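PDB 6SKY: Serine/threonine-protein kinase Tel1 from Chaetomium thermophilum, which probably acts as a DNA-damage sensor that activates checkpoint signalling by phosphorylating serine or threonine residues followed by glutamine. Local coordinates for residues T2038-K2041 and A2042-M2046; Q2050-D2053 and T2054-M2058; M2058-D2061 and G2062-N2065; L2075-S2078 and V2079-Q2083; S2132-E2135 and T2136-M2140. All blocks are in the same frame, centred on the assembly; numbering follows the deposited sequence.

Interaction 1. Residues T2038-K2041 and A2042-M2046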
loop_
_atom_site.group_PDB
_atom_site.type_symbol
_atom_site.label_atom_id
_atom_site.label_comp_id
_atom_site.label_asym_id
_atom_site.label_seq_id
_atom_site.Cartn_x
_atom_site.Cartn_y
_atom_site.Cartn_z
ATOM N N THR A 2038 10.245 -37.209 -5.867
ATOM C CA THR A 2038 11.460 -37.747 -5.269
ATOM C C THR A 2038 11.538 -37.416 -3.788
ATOM O O THR A 2038 11.743 -38.295 -2.936
ATOM C CB THR A 2038 12.671 -37.176 -5.999
ATOM O OG1 THR A 2038 12.664 -37.613 -7.358
ATOM C CG2 THR A 2038 13.945 -37.620 -5.347
ATOM N N VAL A 2039 11.383 -36.136 -3.466
ATOM C CA VAL A 2039 11.457 -35.700 -2.080
ATOM C C VAL A 2039 10.330 -36.324 -1.262
ATOM O O VAL A 2039 10.531 -36.751 -0.115
ATOM C CB VAL A 2039 11.440 -34.164 -2.046
ATOM C CG1 VAL A 2039 10.915 -33.664 -0.762
ATOM C CG2 VAL A 2039 12.827 -33.645 -2.274
ATOM N N TYR A 2040 9.140 -36.428 -1.853
ATOM C CA TYR A 2040 8.011 -37.031 -1.167
ATOM C C TYR A 2040 8.269 -38.488 -0.847
ATOM O O TYR A 2040 7.926 -38.953 0.238
ATOM C CB TYR A 2040 6.761 -36.905 -2.021
ATOM C CG TYR A 2040 5.542 -37.462 -1.354
ATOM C CD1 TYR A 2040 4.948 -36.791 -0.313
ATOM C CD2 TYR A 2040 4.989 -38.657 -1.759
ATOM C CE1 TYR A 2040 3.852 -37.287 0.303
ATOM C CE2 TYR A 2040 3.886 -39.159 -1.144
ATOM C CZ TYR A 2040 3.323 -38.467 -0.112
ATOM O OH TYR A 2040 2.215 -38.952 0.515
ATOM N N LYS A 2041 8.840 -39.238 -1.788
ATOM C CA LYS A 2041 9.105 -40.646 -1.532
ATOM C C LYS A 2041 10.119 -40.817 -0.423
ATOM O O LYS A 2041 9.981 -41.715 0.411
ATOM C CB LYS A 2041 9.578 -41.339 -2.800
ATOM C CG LYS A 2041 8.512 -41.439 -3.850
ATOM C CD LYS A 2041 8.702 -42.658 -4.702
ATOM C CE LYS A 2041 9.918 -42.539 -5.572
ATOM N NZ LYS A 2041 9.628 -41.755 -6.792
ATOM N N ALA A 2042 11.131 -39.953 -0.373
ATOM C CA ALA A 2042 12.079 -40.021 0.736
ATOM C C ALA A 2042 11.395 -39.784 2.080
ATOM O O ALA A 2042 11.605 -40.537 3.038
ATOM C CB ALA A 2042 13.207 -39.020 0.526
ATOM N N TYR A 2043 10.558 -38.749 2.177
ATOM C CA TYR A 2043 9.926 -38.475 3.471
ATOM C C TYR A 2043 8.875 -39.516 3.830
ATOM O O TYR A 2043 8.704 -39.843 5.010
ATOM C CB TYR A 2043 9.302 -37.083 3.492
ATOM C CG TYR A 2043 10.325 -35.996 3.526
ATOM C CD1 TYR A 2043 11.214 -35.898 4.568
ATOM C CD2 TYR A 2043 10.409 -35.074 2.511
ATOM C CE1 TYR A 2043 12.154 -34.918 4.590
ATOM C CE2 TYR A 2043 11.344 -34.091 2.533
ATOM C CZ TYR A 2043 12.213 -34.017 3.566
ATOM O OH TYR A 2043 13.151 -33.024 3.577
ATOM N N GLN A 2044 8.158 -40.036 2.841
ATOM C CA GLN A 2044 7.210 -41.112 3.084
ATOM C C GLN A 2044 7.915 -42.344 3.623
ATOM O O GLN A 2044 7.491 -42.930 4.622
ATOM C CB GLN A 2044 6.470 -41.434 1.795
ATOM C CG GLN A 2044 5.512 -42.567 1.903
ATOM C CD GLN A 2044 4.778 -42.798 0.622
ATOM O OE1 GLN A 2044 5.379 -42.948 -0.428
ATOM N NE2 GLN A 2044 3.465 -42.822 0.696
ATOM N N SER A 2045 9.002 -42.754 2.974
ATOM C CA SER A 2045 9.792 -43.854 3.500
ATOM C C SER A 2045 10.264 -43.569 4.910
ATOM O O SER A 2045 10.370 -44.483 5.727
ATOM C CB SER A 2045 10.985 -44.117 2.602
ATOM O OG SER A 2045 11.954 -44.855 3.307
ATOM N N MET A 2046 10.579 -42.313 5.212
ATOM C CA MET A 2046 10.950 -41.966 6.579
ATOM C C MET A 2046 9.788 -42.164 7.538
ATOM O O MET A 2046 9.996 -42.477 8.713
ATOM C CB MET A 2046 11.442 -40.525 6.629
ATOM C CG MET A 2046 12.116 -40.137 7.907
ATOM S SD MET A 2046 12.577 -38.410 7.882
ATOM C CE MET A 2046 13.353 -38.270 9.478
#
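Val-2039 and Tyr-2043 lie side by side one helical turn apart, and they make the apolar contact between residues 2038-2041 and 2042-2046. The CG1 methyl of Val-2039 sits 3.4 Å from Tyr-2043 CE2, with CD2 of the same ring almost as near. Because CG1 stands anti to the valine N (chi1 155°), it is this branch that runs alongside the tyrosine. Both residues also meet Cys-2133 of helix 2124-2143, and the phenol oxygen of Tyr-2043 probably bonds to Thr-2137 OG1 on that helix, though the modelled approach is very short.

A second, more polar pair lies one residue further along. Tyr-2040 and Gln-2044 cross at a slant, with the ring and amide planes 53° apart, and Tyr-2040 OH stays 4.1 Å from Gln-2044 NE2. Each polar end finds its partners in the loop that precedes the helix: Tyr-2040 OH bonds to Ile-2023 O and Leu-2026 N, while Gln-2044 NE2 bonds to Trp-2024 O and Leu-2026 O. Within the alpha-solenoid FAT domain this helix thus meets neighbouring helices with one side and the preceding loop with another.

The backbone supplies regular alpha-helical bonds. Ala-2042 N donates to Thr-2038 O at 3.1 Å, and Tyr-2043 N reaches Val-2039 O at 3.0 Å. The next pair is Gln-2044 N to Tyr-2040 O, 2.8 Å long. Ser-2045 N then closes on Lys-2041 O at 2.9 Å, with a nearly straight N-H...O angle of 170°.

Interaction 2. Residues Q2050-D2053 and T2054-M2058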
loop_
_atom_site.group_PDB
_atom_site.type_symbol
_atom_site.label_atom_id
_atom_site.label_comp_id
_atom_site.label_asym_id
_atom_site.label_seq_id
_atom_site.Cartn_x
_atom_site.Cartn_y
_atom_site.Cartn_z
ATOM N N GLN A 2050 10.894 -48.705 10.121
ATOM C CA GLN A 2050 11.365 -48.920 11.478
ATOM C C GLN A 2050 12.874 -49.044 11.561
ATOM O O GLN A 2050 13.408 -49.216 12.659
ATOM C CB GLN A 2050 10.714 -50.169 12.078
ATOM C CG GLN A 2050 9.203 -50.134 12.095
ATOM C CD GLN A 2050 8.604 -50.602 10.791
ATOM O OE1 GLN A 2050 9.309 -51.113 9.923
ATOM N NE2 GLN A 2050 7.299 -50.429 10.644
ATOM N N GLU A 2051 13.573 -48.958 10.441
ATOM C CA GLU A 2051 15.019 -49.077 10.416
ATOM C C GLU A 2051 15.608 -47.957 9.579
ATOM O O GLU A 2051 15.112 -47.657 8.491
ATOM C CB GLU A 2051 15.449 -50.435 9.854
ATOM C CG GLU A 2051 15.469 -51.556 10.873
ATOM C CD GLU A 2051 16.791 -51.641 11.606
ATOM O OE1 GLU A 2051 17.666 -50.787 11.350
ATOM O OE2 GLU A 2051 16.961 -52.561 12.432
ATOM N N LEU A 2052 16.680 -47.357 10.087
ATOM C CA LEU A 2052 17.351 -46.274 9.384
ATOM C C LEU A 2052 17.919 -46.711 8.041
ATOM O O LEU A 2052 18.145 -45.867 7.167
ATOM C CB LEU A 2052 18.463 -45.725 10.268
ATOM C CG LEU A 2052 18.794 -44.255 10.121
ATOM C CD1 LEU A 2052 17.543 -43.451 10.347
ATOM C CD2 LEU A 2052 19.859 -43.885 11.121
ATOM N N ASP A 2053 18.140 -48.009 7.850
ATOM C CA ASP A 2053 18.763 -48.487 6.624
ATOM C C ASP A 2053 17.820 -48.392 5.435
ATOM O O ASP A 2053 18.256 -48.067 4.325
ATOM C CB ASP A 2053 19.228 -49.920 6.828
ATOM C CG ASP A 2053 19.894 -50.119 8.173
ATOM O OD1 ASP A 2053 20.974 -49.537 8.394
ATOM O OD2 ASP A 2053 19.324 -50.839 9.018
ATOM N N THR A 2054 16.532 -48.654 5.647
ATOM C CA THR A 2054 15.556 -48.468 4.582
ATOM C C THR A 2054 15.485 -47.009 4.152
ATOM O O THR A 2054 15.390 -46.701 2.955
ATOM C CB THR A 2054 14.186 -48.946 5.054
ATOM O OG1 THR A 2054 14.335 -50.149 5.810
ATOM C CG2 THR A 2054 13.283 -49.204 3.870
ATOM N N VAL A 2055 15.539 -46.094 5.117
ATOM C CA VAL A 2055 15.454 -44.681 4.792
ATOM C C VAL A 2055 16.702 -44.231 4.050
ATOM O O VAL A 2055 16.621 -43.454 3.093
ATOM C CB VAL A 2055 15.217 -43.858 6.066
ATOM C CG1 VAL A 2055 14.738 -42.485 5.706
ATOM C CG2 VAL A 2055 14.212 -44.545 6.943
ATOM N N ARG A 2056 17.874 -44.709 4.470
ATOM C CA ARG A 2056 19.088 -44.376 3.736
ATOM C C ARG A 2056 19.034 -44.907 2.313
ATOM O O ARG A 2056 19.481 -44.238 1.378
ATOM C CB ARG A 2056 20.311 -44.923 4.454
ATOM C CG ARG A 2056 20.746 -44.116 5.644
ATOM C CD ARG A 2056 21.792 -44.873 6.416
ATOM N NE ARG A 2056 22.241 -44.154 7.596
ATOM C CZ ARG A 2056 22.937 -44.712 8.578
ATOM N NH1 ARG A 2056 23.315 -43.991 9.623
ATOM N NH2 ARG A 2056 23.247 -45.996 8.519
ATOM N N SER A 2057 18.491 -46.105 2.126
ATOM C CA SER A 2057 18.391 -46.650 0.780
ATOM C C SER A 2057 17.472 -45.810 -0.086
ATOM O O SER A 2057 17.757 -45.580 -1.266
ATOM C CB SER A 2057 17.902 -48.089 0.840
ATOM O OG SER A 2057 18.749 -48.861 1.667
ATOM N N MET A 2058 16.365 -45.330 0.480
ATOM C CA MET A 2058 15.449 -44.509 -0.306
ATOM C C MET A 2058 16.067 -43.158 -0.654
ATOM O O MET A 2058 15.907 -42.663 -1.775
ATOM C CB MET A 2058 14.140 -44.323 0.447
ATOM C CG MET A 2058 13.093 -43.605 -0.348
ATOM S SD MET A 2058 12.446 -44.569 -1.711
ATOM C CE MET A 2058 11.654 -45.883 -0.809
#
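Asp-2053 O takes two bonds from Ser-2057 in the first turns of helix 2052-2070, where Glu-2051 occupies the N-cap position. The hydroxyl of Ser-2057 donates from OG to Asp-2053 O at 2.8 Å, and the backbone N of the same serine reaches that oxygen at 3.0 Å. The two donors approach from opposite faces of the carbonyl plane, so the single acceptor is gripped from both sides. The hydroxyl comes within range because Ser-2057 OG stands beside its own backbone N and anti to the carbonyl carbon (chi1 -56°).

Satisfaction is thinner at the very start of the helix. Thr-2054 N makes a weak bond of 3.3 Å to Glu-2051 O, bent to 129° at the hydrogen. Two residues on, Arg-2056 N makes the first regular alpha-helical bond of these segments, to Leu-2052 O at 2.9 Å.

The Arg-2056 side chain runs out extended, and its NH1 is hydrogen-bonded to Asn-2098 OD1, just beyond helix 2077-2097. Asp-2053 OD1 lies 4.2 Å from Arg-2056 NH2 and well out of the guanidinium plane; the opposite charges may attract, but no N-H is aimed at the carboxylate. The carboxylates of Glu-2051 and Asp-2053 come near one another without a bond, which would probably offset part of any benefit they draw from the helix N-terminus. On the apolar side, Leu-2052 and Val-2055 both touch Leu-2097. Leu-2052 also crosses Arg-2056 over one guanidinium face, its CD2 methyl 3.8 Å from Arg-2056 NH1.

Interaction 3. Residues M2058-D2061 and G2062-N2065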
loop_
_atom_site.group_PDB
_atom_site.type_symbol
_atom_site.label_atom_id
_atom_site.label_comp_id
_atom_site.label_asym_id
_atom_site.label_seq_id
_atom_site.Cartn_x
_atom_site.Cartn_y
_atom_site.Cartn_z
ATOM N N MET A 2058 16.365 -45.330 0.480
ATOM C CA MET A 2058 15.449 -44.509 -0.306
ATOM C C MET A 2058 16.067 -43.158 -0.654
ATOM O O MET A 2058 15.907 -42.663 -1.775
ATOM C CB MET A 2058 14.140 -44.323 0.447
ATOM C CG MET A 2058 13.093 -43.605 -0.348
ATOM S SD MET A 2058 12.446 -44.569 -1.711
ATOM C CE MET A 2058 11.654 -45.883 -0.809
ATOM N N VAL A 2059 16.795 -42.559 0.288
ATOM C CA VAL A 2059 17.480 -41.299 0.017
ATOM C C VAL A 2059 18.521 -41.475 -1.080
ATOM O O VAL A 2059 18.644 -40.634 -1.978
ATOM C CB VAL A 2059 18.107 -40.752 1.310
ATOM C CG1 VAL A 2059 18.989 -39.578 1.010
ATOM C CG2 VAL A 2059 17.033 -40.358 2.286
ATOM N N HIS A 2060 19.281 -42.570 -1.034
ATOM C CA HIS A 2060 20.316 -42.794 -2.038
ATOM C C HIS A 2060 19.719 -43.069 -3.410
ATOM O O HIS A 2060 20.257 -42.618 -4.428
ATOM C CB HIS A 2060 21.215 -43.939 -1.605
ATOM C CG HIS A 2060 22.095 -43.599 -0.448
ATOM N ND1 HIS A 2060 22.312 -42.303 -0.039
ATOM C CD2 HIS A 2060 22.815 -44.381 0.387
ATOM C CE1 HIS A 2060 23.124 -42.301 1.000
ATOM N NE2 HIS A 2060 23.444 -43.551 1.279
ATOM N N ASP A 2061 18.604 -43.793 -3.464
ATOM C CA ASP A 2061 17.917 -43.964 -4.737
ATOM C C ASP A 2061 17.428 -42.627 -5.277
ATOM O O ASP A 2061 17.477 -42.383 -6.489
ATOM C CB ASP A 2061 16.757 -44.937 -4.574
ATOM C CG ASP A 2061 16.213 -45.423 -5.904
ATOM O OD1 ASP A 2061 16.712 -44.980 -6.961
ATOM O OD2 ASP A 2061 15.284 -46.256 -5.895
ATOM N N GLY A 2062 16.968 -41.742 -4.392
ATOM C CA GLY A 2062 16.546 -40.424 -4.836
ATOM C C GLY A 2062 17.683 -39.614 -5.422
ATOM O O GLY A 2062 17.537 -38.989 -6.473
ATOM N N LEU A 2063 18.831 -39.613 -4.746
ATOM C CA LEU A 2063 19.996 -38.890 -5.254
ATOM C C LEU A 2063 20.435 -39.424 -6.609
ATOM O O LEU A 2063 20.731 -38.653 -7.531
ATOM C CB LEU A 2063 21.147 -38.983 -4.257
ATOM C CG LEU A 2063 20.984 -38.288 -2.912
ATOM C CD1 LEU A 2063 22.070 -38.712 -1.972
ATOM C CD2 LEU A 2063 21.011 -36.799 -3.090
ATOM N N LYS A 2064 20.477 -40.745 -6.746
ATOM C CA LYS A 2064 20.881 -41.366 -8.000
ATOM C C LYS A 2064 19.942 -40.991 -9.137
ATOM O O LYS A 2064 20.385 -40.621 -10.229
ATOM C CB LYS A 2064 20.923 -42.872 -7.798
ATOM C CG LYS A 2064 21.425 -43.690 -8.936
ATOM C CD LYS A 2064 21.137 -45.135 -8.625
ATOM C CE LYS A 2064 21.465 -45.450 -7.174
ATOM N NZ LYS A 2064 20.618 -46.535 -6.620
ATOM N N ASN A 2065 18.635 -41.085 -8.901
ATOM C CA ASN A 2065 17.680 -40.757 -9.950
ATOM C C ASN A 2065 17.735 -39.282 -10.320
ATOM O O ASN A 2065 17.602 -38.926 -11.495
ATOM C CB ASN A 2065 16.277 -41.142 -9.506
ATOM C CG ASN A 2065 16.152 -42.612 -9.210
ATOM O OD1 ASN A 2065 16.632 -43.449 -9.968
ATOM N ND2 ASN A 2065 15.513 -42.938 -8.097
#
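Leu-2063 fits back against Val-2059 and His-2060 on the firmly packed side of this turn. Its CD1 methyl approaches the imidazole at the ring edge, 4.1 Å from His-2060 ND1, and lies 4.4 Å from Val-2059 CG1. These three side chains also meet helix 2077-2097: Leu-2063 touches Leu-2087 and Leu-2090, while Val-2059 and His-2060 both touch Asp-2094. Gly-2062 is buried too, and with no side chain it allows Thr-2038 of helix 2035-2047 to come close.

The polar side is held more lightly. Asp-2061 and Asn-2065, both partly exposed, cross with carboxylate and amide planes 57° apart. Asn-2065 ND2 donates to Asp-2061 OD1, but the bond is weak, and its details are doubtful because the amide nitrogen is crowded between OD1 and the backbone oxygen of Asp-2061. The aspartate swings CG anti to its N (chi1 -166°), which carries the carboxylate forward along the helix toward the amide. Lys-2064 NZ stands 4.2 Å from Asp-2061 OD1, a loose attraction of opposite charges beyond salt-bridge range. Were an alanine at Asn-2065, the weak amide bond would go, and Asp-2061 would probably be freer to turn, having lost the amide that meets its OD1.

Backbone bonds serve both sides alike, as in Asn-2065 N to Asp-2061 O at 3.0 Å. The helix packs on its sequence neighbours 2035-2047 and 2077-2097, and helix 1627-1644 also touches His-2060 and Lys-2064, an arrangement that fits the alpha-solenoid architecture of the FAT domain.

Interaction 4. Residues L2075-S2078 and V2079-Q2083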
loop_
_atom_site.group_PDB
_atom_site.type_symbol
_atom_site.label_atom_id
_atom_site.label_comp_id
_atom_site.label_asym_id
_atom_site.label_seq_id
_atom_site.Cartn_x
_atom_site.Cartn_y
_atom_site.Cartn_z
ATOM N N LEU A 2075 16.854 -29.370 -20.320
ATOM C CA LEU A 2075 16.117 -28.796 -19.207
ATOM C C LEU A 2075 16.297 -27.289 -19.247
ATOM O O LEU A 2075 17.406 -26.802 -19.476
ATOM C CB LEU A 2075 16.616 -29.333 -17.855
ATOM C CG LEU A 2075 16.178 -30.701 -17.333
ATOM C CD1 LEU A 2075 16.733 -31.820 -18.176
ATOM C CD2 LEU A 2075 16.616 -30.873 -15.899
ATOM N N ASN A 2076 15.217 -26.546 -19.023
ATOM C CA ASN A 2076 15.375 -25.111 -18.870
ATOM C C ASN A 2076 16.010 -24.817 -17.519
ATOM O O ASN A 2076 16.372 -25.720 -16.767
ATOM C CB ASN A 2076 14.043 -24.392 -19.035
ATOM C CG ASN A 2076 12.879 -25.247 -18.647
ATOM O OD1 ASN A 2076 12.883 -26.455 -18.873
ATOM N ND2 ASN A 2076 11.861 -24.630 -18.065
ATOM N N THR A 2077 16.157 -23.540 -17.196
ATOM C CA THR A 2077 16.896 -23.193 -15.995
ATOM C C THR A 2077 16.063 -23.365 -14.736
ATOM O O THR A 2077 16.607 -23.711 -13.685
ATOM C CB THR A 2077 17.416 -21.767 -16.105
ATOM O OG1 THR A 2077 17.706 -21.484 -17.474
ATOM C CG2 THR A 2077 18.687 -21.614 -15.306
ATOM N N SER A 2078 14.754 -23.157 -14.814
ATOM C CA SER A 2078 13.920 -23.345 -13.634
ATOM C C SER A 2078 13.866 -24.810 -13.223
ATOM O O SER A 2078 14.002 -25.132 -12.040
ATOM C CB SER A 2078 12.521 -22.800 -13.896
ATOM O OG SER A 2078 12.000 -23.311 -15.103
ATOM N N VAL A 2079 13.687 -25.712 -14.183
ATOM C CA VAL A 2079 13.677 -27.136 -13.870
ATOM C C VAL A 2079 15.040 -27.579 -13.366
ATOM O O VAL A 2079 15.146 -28.398 -12.448
ATOM C CB VAL A 2079 13.241 -27.944 -15.101
ATOM C CG1 VAL A 2079 13.198 -29.408 -14.769
ATOM C CG2 VAL A 2079 11.897 -27.468 -15.579
ATOM N N LEU A 2080 16.102 -27.041 -13.955
ATOM C CA LEU A 2080 17.451 -27.379 -13.532
ATOM C C LEU A 2080 17.685 -26.997 -12.079
ATOM O O LEU A 2080 18.220 -27.787 -11.291
ATOM C CB LEU A 2080 18.451 -26.676 -14.440
ATOM C CG LEU A 2080 19.918 -27.015 -14.281
ATOM C CD1 LEU A 2080 20.198 -28.303 -14.993
ATOM C CD2 LEU A 2080 20.740 -25.901 -14.844
ATOM N N ARG A 2081 17.288 -25.785 -11.699
ATOM C CA ARG A 2081 17.494 -25.366 -10.320
ATOM C C ARG A 2081 16.558 -26.089 -9.362
ATOM O O ARG A 2081 16.923 -26.314 -8.208
ATOM C CB ARG A 2081 17.340 -23.859 -10.211
ATOM C CG ARG A 2081 18.215 -23.121 -11.186
ATOM C CD ARG A 2081 18.059 -21.632 -11.067
ATOM N NE ARG A 2081 18.830 -21.141 -9.942
ATOM C CZ ARG A 2081 20.052 -20.643 -10.049
ATOM N NH1 ARG A 2081 20.691 -20.226 -8.968
ATOM N NH2 ARG A 2081 20.626 -20.554 -11.237
ATOM N N GLN A 2082 15.372 -26.488 -9.818
ATOM C CA GLN A 2082 14.519 -27.331 -8.987
ATOM C C GLN A 2082 15.180 -28.670 -8.690
ATOM O O GLN A 2082 15.121 -29.161 -7.560
ATOM C CB GLN A 2082 13.175 -27.547 -9.668
ATOM C CG GLN A 2082 12.243 -26.375 -9.585
ATOM C CD GLN A 2082 11.025 -26.543 -10.463
ATOM O OE1 GLN A 2082 10.836 -27.573 -11.093
ATOM N NE2 GLN A 2082 10.196 -25.521 -10.512
ATOM N N GLN A 2083 15.808 -29.280 -9.693
ATOM C CA GLN A 2083 16.498 -30.546 -9.463
ATOM C C GLN A 2083 17.687 -30.375 -8.531
ATOM O O GLN A 2083 17.941 -31.226 -7.669
ATOM C CB GLN A 2083 16.957 -31.146 -10.783
ATOM C CG GLN A 2083 15.870 -31.367 -11.783
ATOM C CD GLN A 2083 14.875 -32.382 -11.334
ATOM O OE1 GLN A 2083 15.193 -33.278 -10.566
ATOM N NE2 GLN A 2083 13.650 -32.249 -11.806
#
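Val-2079 is flanked by two residues from the turn before it, one at each methyl. Leu-2075 meets it at about a right angle, with Leu-2075 CD2 3.9 Å from Val-2079 CG1. Asn-2076 comes in more obliquely and presents its amide to the other branch, Asn-2076 OD1 lying 3.6 Å from Val-2079 CG2. The valine serves both neighbours because CG1 is anti to its backbone N (chi1 -179°), leaving CG2 beside that nitrogen and near the asparagine.

Asn-2076 holds the N-cap position of helix 2077-2097, yet its side chain makes no capping bond. Its contribution to the helix start comes from the main chain: Leu-2080 N donates to Asn-2076 O at 3.1 Å. Arg-2081 N follows with a bond of 3.0 Å to Thr-2077 O. The Arg-2081 side chain then bends at chi3 and carries NE into a salt bridge with Asp-2126, near the start of helix 2124-2143.

A glycine in place of Asn-2076 would keep the carbonyl but is likely to uncover the CG2 methyl of Val-2079 and give the chain more freedom just where the helix begins.

The chemistry implies that the local contacts at this helix start rest on backbone bonds and van der Waals contact with Val-2079, while the charged tie to the start of helix 2124-2143 is made by Arg-2081.

Interaction 5. Residues S2132-E2135 and T2136-M2140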
loop_
_atom_site.group_PDB
_atom_site.type_symbol
_atom_site.label_atom_id
_atom_site.label_comp_id
_atom_site.label_asym_id
_atom_site.label_seq_id
_atom_site.Cartn_x
_atom_site.Cartn_y
_atom_site.Cartn_z
ATOM N N SER A 2132 11.621 -24.919 2.933
ATOM C CA SER A 2132 10.435 -25.721 3.209
ATOM C C SER A 2132 10.792 -27.185 3.406
ATOM O O SER A 2132 10.282 -27.841 4.329
ATOM C CB SER A 2132 9.428 -25.577 2.083
ATOM O OG SER A 2132 9.833 -26.333 0.975
ATOM N N CYS A 2133 11.674 -27.720 2.561
ATOM C CA CYS A 2133 12.092 -29.102 2.758
ATOM C C CYS A 2133 12.824 -29.281 4.080
ATOM O O CYS A 2133 12.690 -30.319 4.728
ATOM C CB CYS A 2133 12.953 -29.564 1.595
ATOM S SG CYS A 2133 12.025 -29.965 0.124
ATOM N N ARG A 2134 13.599 -28.284 4.503
ATOM C CA ARG A 2134 14.296 -28.385 5.782
ATOM C C ARG A 2134 13.319 -28.413 6.945
ATOM O O ARG A 2134 13.534 -29.122 7.933
ATOM C CB ARG A 2134 15.267 -27.224 5.934
ATOM C CG ARG A 2134 16.060 -27.253 7.202
ATOM C CD ARG A 2134 16.680 -25.919 7.475
ATOM N NE ARG A 2134 17.731 -25.599 6.522
ATOM C CZ ARG A 2134 18.397 -24.453 6.511
ATOM N NH1 ARG A 2134 19.340 -24.243 5.615
ATOM N NH2 ARG A 2134 18.115 -23.517 7.397
ATOM N N GLU A 2135 12.242 -27.643 6.844
ATOM C CA GLU A 2135 11.200 -27.685 7.863
ATOM C C GLU A 2135 10.574 -29.069 7.961
ATOM O O GLU A 2135 10.376 -29.599 9.063
ATOM C CB GLU A 2135 10.144 -26.645 7.538
ATOM C CG GLU A 2135 9.032 -26.561 8.523
ATOM C CD GLU A 2135 7.778 -26.039 7.884
ATOM O OE1 GLU A 2135 7.661 -26.164 6.649
ATOM O OE2 GLU A 2135 6.911 -25.502 8.604
ATOM N N THR A 2136 10.238 -29.660 6.814
ATOM C CA THR A 2136 9.693 -31.017 6.820
ATOM C C THR A 2136 10.667 -32.007 7.444
ATOM O O THR A 2136 10.270 -32.861 8.242
ATOM C CB THR A 2136 9.344 -31.459 5.409
ATOM O OG1 THR A 2136 8.436 -30.522 4.835
ATOM C CG2 THR A 2136 8.688 -32.793 5.438
ATOM N N THR A 2137 11.945 -31.907 7.092
ATOM C CA THR A 2137 12.951 -32.804 7.643
ATOM C C THR A 2137 13.005 -32.716 9.159
ATOM O O THR A 2137 13.001 -33.737 9.851
ATOM C CB THR A 2137 14.309 -32.476 7.040
ATOM O OG1 THR A 2137 14.279 -32.742 5.639
ATOM C CG2 THR A 2137 15.366 -33.303 7.656
ATOM N N LEU A 2138 13.058 -31.497 9.694
ATOM C CA LEU A 2138 13.210 -31.340 11.136
ATOM C C LEU A 2138 11.974 -31.814 11.889
ATOM O O LEU A 2138 12.092 -32.452 12.943
ATOM C CB LEU A 2138 13.534 -29.890 11.474
ATOM C CG LEU A 2138 14.954 -29.438 11.139
ATOM C CD1 LEU A 2138 15.142 -27.997 11.492
ATOM C CD2 LEU A 2138 15.957 -30.285 11.863
ATOM N N SER A 2139 10.781 -31.560 11.353
ATOM C CA SER A 2139 9.584 -32.020 12.051
ATOM C C SER A 2139 9.457 -33.536 12.002
ATOM O O SER A 2139 9.142 -34.168 13.019
ATOM C CB SER A 2139 8.344 -31.362 11.468
ATOM O OG SER A 2139 7.926 -32.020 10.300
ATOM N N MET A 2140 9.707 -34.143 10.839
ATOM C CA MET A 2140 9.651 -35.598 10.742
ATOM C C MET A 2140 10.657 -36.256 11.669
ATOM O O MET A 2140 10.355 -37.269 12.301
ATOM C CB MET A 2140 9.896 -36.043 9.308
ATOM C CG MET A 2140 8.729 -35.837 8.390
ATOM S SD MET A 2140 7.360 -36.915 8.788
ATOM C CE MET A 2140 8.190 -38.482 8.757
#
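Leu-2138 sits beyond the carbonyl oxygen of Arg-2134, one turn earlier in helix 2124-2143. Its CB lies 3.6 Å from Arg-2134 O, and CG, brought beside the backbone N by chi1 -74°, lies 3.5 Å from the same oxygen. At the tip, the CD1 methyl is still 4.1 Å from Arg-2134 O while it reaches the aliphatic part of the arginine, 4.4 Å from Arg-2134 CG. The main chain joins the same pair: Leu-2138 N donates to Arg-2134 O in the usual alpha-helical bond of 3.0 Å.

Both side chains lead on outward. The leucine touches Val-2160 of helix 2154-2174, while the arginine guanidinium makes a cation-pi contact with Phe-2112 and its NH1 forms a long, weak ion pair with Glu-2092, so that this turn of the alpha-solenoid FAT domain is tied to several neighbours.

The Thr-2136 hydroxyl lies on a different face. Thr-2136 N bonds to Ser-2132 O at 3.1 Å, and the hydroxyl of the same threonine adds a weak bond from OG1 to that oxygen at 3.3 Å. With OG1 anti to the carbonyl carbon (chi1 -56°), the hydroxyl turns back down the helix toward the preceding turn; Arg-2019 is a further weak partner. Among the remaining main-chain bonds, Thr-2137 N donates to Cys-2133 O at 2.9 Å. Ser-2139 N bonds to Glu-2135 O, while its hydroxyl is hydrogen-bonded to Glu-2022.

The five contacts come in chain order on four helices of the FAT domain: 2035-2047, 2052-2070, 2077-2097 and 2124-2143. Interactions 2 and 3 occupy one helix, share Met-2058 and have centres about 11 Å apart. Helix 2035-2047 of interaction 1 runs antiparallel beside them, packing on both through Met-2058, and on another side meets interaction 5, whose centre is about 12 Å away. Interaction 4 stands apart, about 18 Å from interaction 3 and 22 Å from interaction 5 between centres, at the start of the helix that packs against the others. Together they illustrate how local helix contacts and helix-to-helix packing build this solenoid region, away from the nucleotide and magnesium sites.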